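Local structure of tripartite terminase subunit 3 (Human herpesvirus 5, 3N4P) at residues 133-138 with 271-276; 186-191 with 261-266. The protein probably serves as the large subunit of the viral DNA-packaging motor, and this chain is its C-terminal nuclease domain, which belongs to the machinery loading genomes into capsids. All blocks are in the same frame, centred on the assembly; numbering follows the deposited sequence.

Contact 1 (133-138 with 271-276); sequences ELRIAV and IHAIRF
Arg-135 of strand 133-138 lies over the ring of Phe-276, where the turn 271-276 runs into the short strand 276-277. Strand 133-138 is a central, parallel strand of the mixed sheet in this RNase H-like terminase nuclease domain, flanked by strands 62-67 and 165-172, and strand 276-277 pairs antiparallel with the latter. Glu-133 pairs with the arginine: OE1 receives NE of Arg-135 at 3.2 Å in a salt bridge, met from above the carboxylate plane. OE1 also has Thr-62 OG1 as a partner, while OE2 forms a second salt bridge with Arg-165. Arg-135 itself suits a partly exposed place, apolar along its methylene stem and charged at its end. Its chain is extended from CG to NE, and CD sits over one ring face of Phe-276, 4.2 Å from the centroid, a CH-pi contact. Past CD the guanidinium lies by CB of Phe-276, and NH1 donates to O of Ala-273 at 3.0 Å, in the carbonyl plane and on a lone pair. Next, Ile-136 turns its side chain away toward helix 144-161, yet its backbone N comes 3.7 Å from CE1 of Phe-276, near the ring plane. The small Ala-137 brings its N to the same edge, 4.4 Å from CE1 of Phe-276.

Contact 2 (186-191 with 261-266); sequences RDKALA and VIMATY
The methyl group of Ala-191 rests on one face of the Tyr-266 ring, with CB 3.7 Å from the centroid and 23° off the ring normal, a CH-pi contact displaced toward the rim. Tyr-266 holds its CG trans to the backbone nitrogen, chi1 -174°, which carries the ring out from its helix and beneath this alanine. A methyl is short enough to let the backbone approach as well: CD1 of Tyr-266 is 3.6 Å from CA of Ala-191. The phenol end runs on past Leu-190, whose CD1 lies 3.6 Å from OH of Tyr-266, the two side chains slanting across each other. Asp-187 crosses the tyrosine at about a right angle; its CB approaches CE2, and its OD2 is hydrogen-bonded to OH of Tyr-182. The two segments belong to helices 187-200 and 256-267; the axes of 187-191 and 261-266 approach to 9.9 Å and run at 88° to each other, with Ala-191 at the place where the two segments come nearest. Helix 187-200 lies in the region required for interaction with UL56 and for DNA packaging. Met-263 packs beside Ala-191. Bent at chi2, its flexible thioether brings SD to 3.5 Å from CB of Ala-191 and carries CE on to CG of Lys-188, whose aliphatic stem it crosses at roughly a right angle. Ile-262, branched at CB, directs CG2 onto the carbonyl end of Ala-191, a suitable filler between the helices, and reaches Val-192 and Phe-195 farther along helix 187-200. A water lies between the backbones, 2.8 Å from O of Ala-191 and 3.1 Å from O of Ile-262, placed to donate to either.

In the fold
Contacts 1 and 2, their centres about 13 Å apart, share one nuclease domain. Along the chain the order is 133-138, 186-191, 261-266, 271-276, so contact 2 falls between the two halves of contact 1. Helix 256-267 leads almost directly into the turn 271-276, and the contacts meet there: CE1 of His-272 packs 3.6 Å from CE2 of Tyr-266. Contact 1 joins the C-terminal turn to a central strand, whereas contact 2 joins two helices, one of which packs on strands 62-67 and 80-88. Strand 133-138 leads into Glu-139, a magnesium ligand with Asp-68, and the side chains of Met-263 and Glu-139 are about 7 Å apart, so both contacts lie near these predicted catalytic residues.

Contact 1 (133-138 with 271-276)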
loop_
_atom_site.group_PDB
_atom_site.type_symbol
_atom_site.label_atom_id
_atom_site.label_comp_id
_atom_site.label_asym_id
_atom_site.label_seq_id
_atom_site.Cartn_x
_atom_site.Cartn_y
_atom_site.Cartn_z
ATOM N N GLU B 133 12.946 -20.855 -1.122
ATOM C CA GLU B 133 12.259 -22.082 -1.574
ATOM C C GLU B 133 11.046 -21.787 -2.463
ATOM O O GLU B 133 10.382 -20.782 -2.274
ATOM C CB GLU B 133 11.787 -22.837 -0.341
ATOM C CG GLU B 133 11.161 -24.237 -0.505
ATOM C CD GLU B 133 10.804 -24.835 0.883
ATOM O OE1 GLU B 133 9.805 -24.366 1.539
ATOM O OE2 GLU B 133 11.534 -25.753 1.346
ATOM N N LEU B 134 10.758 -22.673 -3.411
ATOM C CA LEU B 134 9.547 -22.630 -4.248
ATOM C C LEU B 134 8.657 -23.820 -4.070
ATOM O O LEU B 134 9.141 -24.931 -4.104
ATOM C CB LEU B 134 9.913 -22.735 -5.703
ATOM C CG LEU B 134 10.095 -21.480 -6.467
ATOM C CD1 LEU B 134 10.791 -21.924 -7.824
ATOM C CD2 LEU B 134 8.701 -20.779 -6.613
ATOM N N ARG B 135 7.359 -23.599 -3.982
ATOM C CA ARG B 135 6.409 -24.670 -3.886
ATOM C C ARG B 135 5.347 -24.428 -4.888
ATOM O O ARG B 135 4.661 -23.406 -4.832
ATOM C CB ARG B 135 5.791 -24.693 -2.520
ATOM C CG ARG B 135 6.643 -25.402 -1.538
ATOM C CD ARG B 135 6.084 -25.363 -0.089
ATOM N NE ARG B 135 7.125 -25.951 0.734
ATOM C CZ ARG B 135 7.014 -27.065 1.474
ATOM N NH1 ARG B 135 5.834 -27.700 1.623
ATOM N NH2 ARG B 135 8.099 -27.518 2.112
ATOM N N ILE B 136 5.184 -25.382 -5.796
ATOM C CA ILE B 136 4.408 -25.166 -7.000
ATOM C C ILE B 136 3.337 -26.230 -7.131
ATOM O O ILE B 136 3.637 -27.386 -7.059
ATOM C CB ILE B 136 5.352 -25.216 -8.252
ATOM C CG1 ILE B 136 6.435 -24.149 -8.116
ATOM C CG2 ILE B 136 4.579 -25.035 -9.589
ATOM C CD1 ILE B 136 7.602 -24.330 -9.142
ATOM N N ALA B 137 2.100 -25.824 -7.368
ATOM C CA ALA B 137 1.047 -26.758 -7.731
ATOM C C ALA B 137 0.575 -26.550 -9.158
ATOM O O ALA B 137 0.204 -25.436 -9.527
ATOM C CB ALA B 137 -0.162 -26.525 -6.775
ATOM N N VAL B 138 0.447 -27.594 -9.930
ATOM C CA VAL B 138 0.017 -27.454 -11.318
ATOM C C VAL B 138 -1.240 -28.285 -11.391
ATOM O O VAL B 138 -1.170 -29.490 -11.217
ATOM C CB VAL B 138 1.027 -28.083 -12.356
ATOM C CG1 VAL B 138 0.524 -27.897 -13.789
ATOM C CG2 VAL B 138 2.434 -27.484 -12.284
ATOM N N ILE B 271 -1.295 -27.903 6.643
ATOM C CA ILE B 271 -2.184 -28.967 6.191
ATOM C C ILE B 271 -1.801 -29.613 4.839
ATOM O O ILE B 271 -2.143 -30.774 4.586
ATOM C CB ILE B 271 -3.647 -28.416 6.183
ATOM C CG1 ILE B 271 -4.324 -28.756 7.517
ATOM C CG2 ILE B 271 -4.459 -28.970 5.025
ATOM C CD1 ILE B 271 -5.526 -27.822 7.873
ATOM N N HIS B 272 -1.099 -28.858 3.977
ATOM C CA HIS B 272 -0.706 -29.343 2.671
ATOM C C HIS B 272 0.795 -29.536 2.559
ATOM O O HIS B 272 1.241 -30.000 1.559
ATOM C CB HIS B 272 -1.205 -28.384 1.571
ATOM C CG HIS B 272 -2.695 -28.260 1.531
ATOM N ND1 HIS B 272 -3.375 -27.201 2.115
ATOM C CD2 HIS B 272 -3.641 -29.094 1.034
ATOM C CE1 HIS B 272 -4.675 -27.378 1.953
ATOM N NE2 HIS B 272 -4.867 -28.519 1.308
ATOM N N ALA B 273 1.551 -29.197 3.592
ATOM C CA ALA B 273 2.989 -29.136 3.529
ATOM C C ALA B 273 3.742 -30.447 3.205
ATOM O O ALA B 273 4.739 -30.397 2.485
ATOM C CB ALA B 273 3.573 -28.432 4.723
ATOM N N ILE B 274 3.270 -31.607 3.634
ATOM C CA ILE B 274 3.879 -32.853 3.189
ATOM C C ILE B 274 3.657 -33.215 1.718
ATOM O O ILE B 274 4.377 -34.072 1.204
ATOM C CB ILE B 274 3.456 -34.126 3.993
ATOM C CG1 ILE B 274 2.039 -34.008 4.560
ATOM C CG2 ILE B 274 4.560 -34.599 4.989
ATOM C CD1 ILE B 274 0.946 -34.244 3.508
ATOM N N ARG B 275 2.673 -32.599 1.049
ATOM C CA ARG B 275 2.350 -32.966 -0.351
ATOM C C ARG B 275 3.423 -32.487 -1.323
ATOM O O ARG B 275 3.594 -33.028 -2.410
ATOM C CB ARG B 275 0.969 -32.455 -0.792
ATOM C CG ARG B 275 -0.248 -33.018 -0.013
ATOM C CD ARG B 275 -0.346 -34.546 -0.133
ATOM N NE ARG B 275 -0.846 -35.015 -1.435
ATOM C CZ ARG B 275 -2.113 -35.362 -1.677
ATOM N NH1 ARG B 275 -3.022 -35.288 -0.711
ATOM N NH2 ARG B 275 -2.476 -35.787 -2.883
ATOM N N PHE B 276 4.163 -31.481 -0.898
ATOM C CA PHE B 276 5.177 -30.872 -1.716
ATOM C C PHE B 276 6.465 -31.686 -1.634
ATOM O O PHE B 276 6.981 -31.955 -0.550
ATOM C CB PHE B 276 5.379 -29.393 -1.338
ATOM C CG PHE B 276 4.218 -28.517 -1.695
ATOM C CD1 PHE B 276 4.182 -27.851 -2.920
ATOM C CD2 PHE B 276 3.166 -28.334 -0.792
ATOM C CE1 PHE B 276 3.113 -27.051 -3.281
ATOM C CE2 PHE B 276 2.102 -27.564 -1.111
ATOM C CZ PHE B 276 2.041 -26.884 -2.341
#

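Contact 2 (186-191 with 261-266)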
loop_
_atom_site.group_PDB
_atom_site.type_symbol
_atom_site.label_atom_id
_atom_site.label_comp_id
_atom_site.label_asym_id
_atom_site.label_seq_id
_atom_site.Cartn_x
_atom_site.Cartn_y
_atom_site.Cartn_z
ATOM N N ARG B 186 -12.962 -31.404 -3.742
ATOM C CA ARG B 186 -13.702 -30.824 -2.597
ATOM C C ARG B 186 -13.021 -29.576 -2.092
ATOM O O ARG B 186 -13.653 -28.713 -1.521
ATOM C CB ARG B 186 -13.829 -31.834 -1.437
ATOM C CG ARG B 186 -15.151 -32.540 -1.366
ATOM C CD ARG B 186 -15.643 -33.045 -2.715
ATOM N NE ARG B 186 -17.104 -33.076 -2.768
ATOM C CZ ARG B 186 -17.855 -34.176 -2.745
ATOM N NH1 ARG B 186 -17.297 -35.379 -2.689
ATOM N NH2 ARG B 186 -19.177 -34.068 -2.798
ATOM N N ASP B 187 -11.715 -29.490 -2.313
ATOM C CA ASP B 187 -10.939 -28.323 -1.926
ATOM C C ASP B 187 -11.553 -26.963 -2.309
ATOM O O ASP B 187 -11.603 -26.078 -1.489
ATOM C CB ASP B 187 -9.541 -28.416 -2.545
ATOM C CG ASP B 187 -8.740 -29.538 -1.953
ATOM O OD1 ASP B 187 -9.080 -29.911 -0.792
ATOM O OD2 ASP B 187 -7.822 -30.050 -2.640
ATOM N N LYS B 188 -11.982 -26.806 -3.559
ATOM C CA LYS B 188 -12.364 -25.504 -4.099
ATOM C C LYS B 188 -13.369 -24.730 -3.195
ATOM O O LYS B 188 -13.287 -23.509 -3.031
ATOM C CB LYS B 188 -12.960 -25.675 -5.490
ATOM C CG LYS B 188 -12.834 -24.438 -6.294
ATOM C CD LYS B 188 -14.033 -24.193 -7.198
ATOM C CE LYS B 188 -13.552 -23.448 -8.486
ATOM N NZ LYS B 188 -14.434 -22.264 -8.825
ATOM N N ALA B 189 -14.321 -25.423 -2.610
ATOM C CA ALA B 189 -15.278 -24.678 -1.776
ATOM C C ALA B 189 -14.558 -24.106 -0.539
ATOM O O ALA B 189 -14.619 -22.927 -0.292
ATOM C CB ALA B 189 -16.432 -25.504 -1.426
ATOM N N LEU B 190 -13.797 -24.929 0.183
ATOM C CA LEU B 190 -13.041 -24.427 1.358
ATOM C C LEU B 190 -12.149 -23.216 1.008
ATOM O O LEU B 190 -12.150 -22.174 1.706
ATOM C CB LEU B 190 -12.166 -25.539 1.949
ATOM C CG LEU B 190 -12.830 -26.860 2.299
ATOM C CD1 LEU B 190 -11.886 -27.799 3.081
ATOM C CD2 LEU B 190 -14.129 -26.608 3.063
ATOM N N ALA B 191 -11.385 -23.386 -0.070
ATOM C CA ALA B 191 -10.527 -22.326 -0.600
ATOM C C ALA B 191 -11.281 -21.036 -0.941
ATOM O O ALA B 191 -10.933 -19.979 -0.444
ATOM C CB ALA B 191 -9.605 -22.853 -1.829
ATOM N N VAL B 261 -5.201 -17.217 -7.560
ATOM C CA VAL B 261 -4.812 -16.574 -6.323
ATOM C C VAL B 261 -5.486 -17.311 -5.134
ATOM O O VAL B 261 -4.872 -17.598 -4.144
ATOM C CB VAL B 261 -5.280 -15.080 -6.374
ATOM C CG1 VAL B 261 -5.208 -14.371 -4.978
ATOM C CG2 VAL B 261 -4.507 -14.354 -7.489
ATOM N N ILE B 262 -6.762 -17.606 -5.243
ATOM C CA ILE B 262 -7.446 -18.321 -4.181
ATOM C C ILE B 262 -6.673 -19.625 -3.798
ATOM O O ILE B 262 -6.489 -19.912 -2.637
ATOM C CB ILE B 262 -8.912 -18.570 -4.596
ATOM C CG1 ILE B 262 -9.652 -17.232 -4.635
ATOM C CG2 ILE B 262 -9.640 -19.527 -3.624
ATOM C CD1 ILE B 262 -11.045 -17.286 -5.142
ATOM N N MET B 263 -6.133 -20.336 -4.781
ATOM C CA MET B 263 -5.530 -21.625 -4.537
ATOM C C MET B 263 -4.094 -21.488 -4.058
ATOM O O MET B 263 -3.686 -22.183 -3.143
ATOM C CB MET B 263 -5.615 -22.505 -5.774
ATOM C CG MET B 263 -6.986 -22.838 -6.200
ATOM S SD MET B 263 -8.020 -23.655 -4.878
ATOM C CE MET B 263 -9.562 -23.450 -5.764
ATOM N N ALA B 264 -3.329 -20.584 -4.636
ATOM C CA ALA B 264 -1.999 -20.385 -4.079
ATOM C C ALA B 264 -2.120 -20.016 -2.595
ATOM O O ALA B 264 -1.366 -20.538 -1.771
ATOM C CB ALA B 264 -1.206 -19.330 -4.863
ATOM N N THR B 265 -3.044 -19.129 -2.251
ATOM C CA THR B 265 -3.184 -18.706 -0.849
ATOM C C THR B 265 -3.591 -19.879 0.044
ATOM O O THR B 265 -2.994 -20.097 1.090
ATOM C CB THR B 265 -4.135 -17.476 -0.700
ATOM O OG1 THR B 265 -5.458 -17.796 -1.166
ATOM C CG2 THR B 265 -3.621 -16.328 -1.550
ATOM N N TYR B 266 -4.565 -20.661 -0.403
ATOM C CA TYR B 266 -4.995 -21.873 0.241
ATOM C C TYR B 266 -3.880 -22.927 0.486
ATOM O O TYR B 266 -3.805 -23.518 1.587
ATOM C CB TYR B 266 -6.077 -22.488 -0.623
ATOM C CG TYR B 266 -6.757 -23.691 -0.046
ATOM C CD1 TYR B 266 -7.577 -23.567 1.099
ATOM C CD2 TYR B 266 -6.629 -24.949 -0.655
ATOM C CE1 TYR B 266 -8.227 -24.647 1.642
ATOM C CE2 TYR B 266 -7.304 -26.059 -0.120
ATOM C CZ TYR B 266 -8.090 -25.890 1.039
ATOM O OH TYR B 266 -8.767 -26.944 1.605
HETATM O O HOH W 1 -8.241 -19.301 -0.158
#